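Local coordinates for UDP-glucose 4-epimerase (Brucella ovis, PDB 4WOK), which probably interconverts UDP-glucose and UDP-galactose by inverting the sugar's C4 centre, using the bound NAD as cofactor, at residues A[273-278]-A[321-326]; A[70-75]-A[115-120]. The protein carries 2 engineered substitutions. All blocks are in the same frame, centred on the assembly; numbering follows the deposited sequence.

Contact 1: residues A[273-278]-A[321-326]; sequences VQSIGR and TIIRTA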
loop_
_atom_site.group_PDB
_atom_site.type_symbol
_atom_site.label_atom_id
_atom_site.label_comp_id
_atom_site.label_asym_id
_atom_site.label_seq_id
_atom_site.Cartn_x
_atom_site.Cartn_y
_atom_site.Cartn_z
ATOM N N VAL A 273 2.453 13.977 15.318
ATOM C CA VAL A 273 1.774 15.200 15.712
ATOM C C VAL A 273 2.783 16.336 15.913
ATOM O O VAL A 273 2.585 17.448 15.421
ATOM C CB VAL A 273 0.949 14.966 16.990
ATOM C CG1 VAL A 273 0.646 16.272 17.693
ATOM C CG2 VAL A 273 -0.321 14.212 16.639
ATOM N N GLN A 274 3.880 16.036 16.596
ATOM C CA GLN A 274 4.935 17.028 16.813
ATOM C C GLN A 274 5.512 17.532 15.500
ATOM O O GLN A 274 5.698 18.733 15.315
ATOM C CB GLN A 274 6.058 16.442 17.661
ATOM C CG GLN A 274 5.700 16.188 19.105
ATOM C CD GLN A 274 6.835 15.505 19.849
ATOM O OE1 GLN A 274 7.462 14.576 19.332
ATOM N NE2 GLN A 274 7.112 15.972 21.061
ATOM N N SER A 275 5.791 16.603 14.589
ATOM C CA SER A 275 6.374 16.942 13.297
ATOM C C SER A 275 5.444 17.849 12.493
ATOM O O SER A 275 5.893 18.825 11.892
ATOM C CB SER A 275 6.693 15.666 12.509
ATOM O OG SER A 275 7.361 15.969 11.296
ATOM N N ILE A 276 4.153 17.529 12.489
ATOM C CA ILE A 276 3.158 18.347 11.798
ATOM C C ILE A 276 3.113 19.784 12.333
ATOM O O ILE A 276 3.090 20.748 11.560
ATOM C CB ILE A 276 1.754 17.729 11.922
ATOM C CG1 ILE A 276 1.681 16.416 11.140
ATOM C CG2 ILE A 276 0.689 18.699 11.431
ATOM C CD1 ILE A 276 0.404 15.636 11.370
ATOM N N GLY A 277 3.090 19.921 13.655
ATOM C CA GLY A 277 3.040 21.234 14.279
ATOM C C GLY A 277 4.257 22.062 13.905
ATOM O O GLY A 277 4.160 23.252 13.600
ATOM N N ARG A 278 5.406 21.404 13.910
ATOM C CA ARG A 278 6.682 22.035 13.600
ATOM C C ARG A 278 6.794 22.495 12.147
ATOM O O ARG A 278 7.201 23.622 11.878
ATOM C CB ARG A 278 7.811 21.061 13.916
ATOM C CG ARG A 278 9.203 21.623 13.778
ATOM C CD ARG A 278 10.218 20.514 13.988
ATOM N NE ARG A 278 9.780 19.596 15.038
ATOM C CZ ARG A 278 9.641 18.282 14.881
ATOM N NH1 ARG A 278 9.919 17.713 13.711
ATOM N NH2 ARG A 278 9.231 17.535 15.898
ATOM N N THR A 321 10.246 14.119 5.337
ATOM C CA THR A 321 9.825 14.072 3.934
ATOM C C THR A 321 8.371 13.616 3.801
ATOM O O THR A 321 7.599 14.171 3.014
ATOM C CB THR A 321 10.724 13.136 3.110
ATOM O OG1 THR A 321 12.062 13.648 3.128
ATOM C CG2 THR A 321 10.241 13.054 1.672
ATOM N N ILE A 322 7.999 12.611 4.579
ATOM C CA ILE A 322 6.615 12.137 4.585
ATOM C C ILE A 322 5.683 13.290 4.936
ATOM O O ILE A 322 4.716 13.555 4.222
ATOM C CB ILE A 322 6.428 10.980 5.578
ATOM C CG1 ILE A 322 7.106 9.720 5.039
ATOM C CG2 ILE A 322 4.958 10.758 5.881
ATOM C CD1 ILE A 322 7.167 8.579 6.031
ATOM N N ILE A 323 6.002 14.009 6.010
ATOM C CA ILE A 323 5.116 15.079 6.455
ATOM C C ILE A 323 5.077 16.227 5.464
ATOM O O ILE A 323 4.010 16.700 5.087
ATOM C CB ILE A 323 5.531 15.637 7.820
ATOM C CG1 ILE A 323 5.379 14.560 8.897
ATOM C CG2 ILE A 323 4.687 16.855 8.144
ATOM C CD1 ILE A 323 4.018 13.911 8.919
ATOM N N ARG A 324 6.258 16.673 5.050
ATOM C CA ARG A 324 6.386 17.799 4.140
ATOM C C ARG A 324 5.649 17.580 2.806
ATOM O O ARG A 324 5.031 18.500 2.264
ATOM C CB ARG A 324 7.867 18.069 3.882
ATOM C CG ARG A 324 8.196 19.491 3.513
ATOM C CD ARG A 324 9.689 19.653 3.270
ATOM N NE ARG A 324 10.475 19.345 4.461
ATOM C CZ ARG A 324 10.862 20.254 5.353
ATOM N NH1 ARG A 324 10.537 21.532 5.191
ATOM N NH2 ARG A 324 11.579 19.886 6.405
ATOM N N THR A 325 5.702 16.367 2.271
ATOM C CA THR A 325 5.095 16.145 0.961
ATOM C C THR A 325 3.591 15.914 1.057
ATOM O O THR A 325 2.861 16.220 0.121
ATOM C CB THR A 325 5.763 14.964 0.208
ATOM O OG1 THR A 325 5.684 13.766 0.988
ATOM C CG2 THR A 325 7.215 15.289 -0.043
ATOM N N ALA A 326 3.118 15.404 2.189
ATOM C CA ALA A 326 1.684 15.164 2.350
ATOM C C ALA A 326 0.920 16.433 2.736
ATOM O O ALA A 326 -0.190 16.668 2.264
ATOM C CB ALA A 326 1.444 14.078 3.385
#

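Contact 2: residues A[70-75]-A[115-120]; sequences ETMEKY and RLTRTQ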
loop_
_atom_site.group_PDB
_atom_site.type_symbol
_atom_site.label_atom_id
_atom_site.label_comp_id
_atom_site.label_asym_id
_atom_site.label_seq_id
_atom_site.Cartn_x
_atom_site.Cartn_y
_atom_site.Cartn_z
ATOM N N GLU A 70 -9.637 -9.213 -22.205
ATOM C CA GLU A 70 -9.598 -8.393 -23.414
ATOM C C GLU A 70 -8.467 -7.382 -23.319
ATOM O O GLU A 70 -7.715 -7.155 -24.272
ATOM C CB GLU A 70 -10.930 -7.677 -23.595
ATOM C CG GLU A 70 -11.067 -6.829 -24.851
ATOM C CD GLU A 70 -12.407 -6.104 -24.871
ATOM O OE1 GLU A 70 -13.438 -6.749 -25.161
ATOM O OE2 GLU A 70 -12.436 -4.894 -24.560
ATOM N N THR A 71 -8.356 -6.784 -22.139
ATOM C CA THR A 71 -7.350 -5.763 -21.900
ATOM C C THR A 71 -5.955 -6.341 -21.963
ATOM O O THR A 71 -5.063 -5.765 -22.590
ATOM C CB THR A 71 -7.565 -5.098 -20.538
ATOM O OG1 THR A 71 -8.846 -4.467 -20.534
ATOM C CG2 THR A 71 -6.488 -4.045 -20.283
ATOM N N MET A 72 -5.752 -7.480 -21.312
ATOM C CA MET A 72 -4.442 -8.128 -21.385
ATOM C C MET A 72 -4.075 -8.555 -22.810
ATOM O O MET A 72 -2.905 -8.473 -23.215
ATOM C CB MET A 72 -4.404 -9.324 -20.440
ATOM C CG MET A 72 -4.557 -8.918 -18.964
ATOM S SD MET A 72 -4.354 -10.347 -17.897
ATOM C CE MET A 72 -4.605 -9.571 -16.277
ATOM N N GLU A 73 -5.066 -8.989 -23.582
ATOM C CA GLU A 73 -4.808 -9.377 -24.976
ATOM C C GLU A 73 -4.442 -8.159 -25.824
ATOM O O GLU A 73 -3.527 -8.213 -26.661
ATOM C CB GLU A 73 -6.024 -10.114 -25.556
ATOM C CG GLU A 73 -6.245 -11.447 -24.847
ATOM C CD GLU A 73 -7.383 -12.288 -25.420
ATOM O OE1 GLU A 73 -8.204 -11.773 -26.213
ATOM O OE2 GLU A 73 -7.438 -13.486 -25.070
ATOM N N LYS A 74 -5.135 -7.050 -25.607
ATOM C CA LYS A 74 -4.831 -5.836 -26.359
ATOM C C LYS A 74 -3.432 -5.296 -26.041
ATOM O O LYS A 74 -2.689 -4.912 -26.946
ATOM C CB LYS A 74 -5.879 -4.760 -26.080
ATOM C CG LYS A 74 -5.560 -3.427 -26.736
ATOM C CD LYS A 74 -6.658 -2.400 -26.488
ATOM C CE LYS A 74 -6.335 -1.083 -27.194
ATOM N NZ LYS A 74 -7.440 -0.092 -27.064
ATOM N N TYR A 75 -3.071 -5.263 -24.759
ATOM C CA TYR A 75 -1.850 -4.569 -24.354
ATOM C C TYR A 75 -0.635 -5.485 -24.169
ATOM O O TYR A 75 0.493 -4.992 -24.101
ATOM C CB TYR A 75 -2.097 -3.775 -23.066
ATOM C CG TYR A 75 -2.960 -2.553 -23.285
ATOM C CD1 TYR A 75 -2.414 -1.383 -23.779
ATOM C CD2 TYR A 75 -4.333 -2.582 -23.023
ATOM C CE1 TYR A 75 -3.195 -0.267 -23.998
ATOM C CE2 TYR A 75 -5.124 -1.469 -23.243
ATOM C CZ TYR A 75 -4.542 -0.313 -23.724
ATOM O OH TYR A 75 -5.302 0.802 -23.959
ATOM N N ARG A 115 -3.264 -16.172 -16.339
ATOM C CA ARG A 115 -2.856 -17.483 -16.847
ATOM C C ARG A 115 -3.503 -17.762 -18.197
ATOM O O ARG A 115 -2.888 -18.425 -19.055
ATOM C CB ARG A 115 -3.185 -18.612 -15.858
ATOM C CG ARG A 115 -4.691 -18.935 -15.715
ATOM C CD ARG A 115 -4.935 -19.956 -14.615
ATOM N NE ARG A 115 -6.358 -20.117 -14.321
ATOM C CZ ARG A 115 -7.135 -21.037 -14.884
ATOM N NH1 ARG A 115 -6.625 -21.893 -15.756
ATOM N NH2 ARG A 115 -8.422 -21.118 -14.561
ATOM N N LEU A 116 -4.715 -17.245 -18.414
ATOM C CA LEU A 116 -5.421 -17.547 -19.660
ATOM C C LEU A 116 -4.923 -16.683 -20.821
ATOM O O LEU A 116 -5.286 -16.915 -21.973
ATOM C CB LEU A 116 -6.930 -17.373 -19.484
ATOM C CG LEU A 116 -7.573 -18.326 -18.464
ATOM C CD1 LEU A 116 -9.027 -17.925 -18.192
ATOM C CD2 LEU A 116 -7.469 -19.791 -18.942
ATOM N N THR A 117 -4.074 -15.703 -20.533
ATOM C CA THR A 117 -3.528 -14.888 -21.610
ATOM C C THR A 117 -1.999 -15.030 -21.673
ATOM O O THR A 117 -1.339 -14.321 -22.425
ATOM C CB THR A 117 -3.922 -13.396 -21.447
ATOM O OG1 THR A 117 -3.419 -12.884 -20.203
ATOM C CG2 THR A 117 -5.465 -13.233 -21.461
ATOM N N ARG A 118 -1.455 -15.952 -20.879
ATOM C CA ARG A 118 -0.002 -16.134 -20.755
ATOM C C ARG A 118 0.637 -14.813 -20.349
ATOM O O ARG A 118 1.775 -14.516 -20.715
ATOM C CB ARG A 118 0.617 -16.662 -22.058
ATOM N N THR A 119 -0.115 -14.009 -19.605
ATOM C CA THR A 119 0.445 -12.809 -19.018
ATOM C C THR A 119 1.116 -13.231 -17.722
ATOM O O THR A 119 0.467 -13.665 -16.795
ATOM C CB THR A 119 -0.625 -11.735 -18.769
ATOM O OG1 THR A 119 -1.158 -11.303 -20.028
ATOM C CG2 THR A 119 -0.017 -10.538 -18.046
ATOM N N GLN A 120 2.429 -13.092 -17.653
ATOM C CA GLN A 120 3.192 -13.878 -16.697
ATOM C C GLN A 120 3.545 -13.256 -15.356
ATOM O O GLN A 120 3.495 -13.932 -14.330
ATOM C CB GLN A 120 4.504 -14.325 -17.351
ATOM C CG GLN A 120 4.564 -15.818 -17.567
ATOM C CD GLN A 120 4.698 -16.582 -16.268
ATOM O OE1 GLN A 120 4.760 -15.992 -15.187
ATOM N NE2 GLN A 120 4.759 -17.905 -16.367
#

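Contact 1: residues A[273-278]-A[321-326]
Ile276 and Ile323 mark the closest approach of two helical segments, 273-278 on helix 269-280 and 321-326 on helix 319-326. Their CA atoms lie 6.6 Å apart. Both segments keep regular helical backbone bonds of their own. No hydrogen bond crosses between them.

Ile323 carries the contact from its side and meets two residues with two parts of one branch. Its CG1 lies 3.4 Å from the hydroxyl OG of Ser275. CB of Ser275 stands behind that hydroxyl and also touches CG1. Further along the same branch, CD1 of Ile323 comes to 4.1 Å from CG1 of Ile276. The two isoleucine side chains cross at about a right angle. The second torsion of Ile323 (chi2 -52°) bends CD1 out of the extended course, and this bent end meets Ile276. In Ser275 the first torsion (chi1 -175°) sets OG beside the carbonyl carbon, facing CG1 of Ile323.

Behind the contact, Thr325 OG1 donates to Thr321 O at 2.8 Å. Thr325 N reaches the same oxygen from the other face of the carbonyl plane. Thr325 OG1 also bonds to Ala184 N and His235 NE2, which ties helix 319-326 to distant parts of the chain. Met205 of helix 200-209 touches both Ile276 and Ile323, and Leu279 adds to the packing on Ile323. Both helices belong to the C-terminal part, which in this family probably forms the sugar-nucleotide side of the cleft.

One touch is apolar, and the other sets a hydroxyl against hydrocarbon. Ser275 OG is buried here and has no hydrogen-bond partner in the model, which should carry some energetic cost. Between these segments, helices 269-280 and 319-326 thus meet in a small van der Waals contact, without directional bonds.

Contact 2: residues A[70-75]-A[115-120]
Met72 meets two threonines, and these touches are van der Waals contacts. Its sulfur SD lies 3.6 Å from Thr117 OG1. Its CB is 3.8 Å from Thr119 OG1. The methionine chain is extended beyond CG and crosses both threonine side chains at about a right angle. On the solvent side, Glu73 adds an aliphatic touch, with CG 3.9 Å from Thr117 CG2.

No hydrogen bond crosses the contact; those of the threonine hydroxyls stay on the 115-120 side. The two hydroxyls, Thr117 OG1 and Thr119 OG1, lie 2.8 Å apart, close enough for a hydrogen bond. Thr117 OG1 also bonds to Ala113 O in the last turn of helix 96-116. The first torsion of Thr117 (chi1 60°) sets OG1 between the backbone N and the carbonyl carbon, and leaves CG2 to meet Glu73.

The backbone turn is a Schellman motif. Arg118, with positive phi, is its C-prime residue. Thr119 N bonds back to Cys114 O, and Arg118 N more weakly to Arg115 O. This turn ends the helix and brings Thr117 and Thr119 together against Met72.

Met72 also packs on Leu110, Ala113 and Cys114, so it joins helix 65-75 to the end of helix 96-116. Thr71 and Tyr75 of helix 65-75 pack against strands 37-42 and 57-59. The contact thus links two helices flanking the parallel sheet of the Rossmann-type domain.

Overall arrangement
Contact 1 and contact 2 lie on opposite sides of the chain's centre. Their centres are 42 Å apart and their nearest atoms about 30 Å apart. They are in series along the chain, with contact 2 complete before contact 1 begins. Contact 2 belongs to the NAD-binding Rossmann-type part, and the Met72 side chain is about 11 Å from the bound NAD. Contact 1 joins helices from the C-terminal part. There the Ile323 side chain is about 14 Å from NAD and about 13 Å from the zinc ion held by Glu192, His194, Glu197 and His199. Neither contact reaches the cofactor directly.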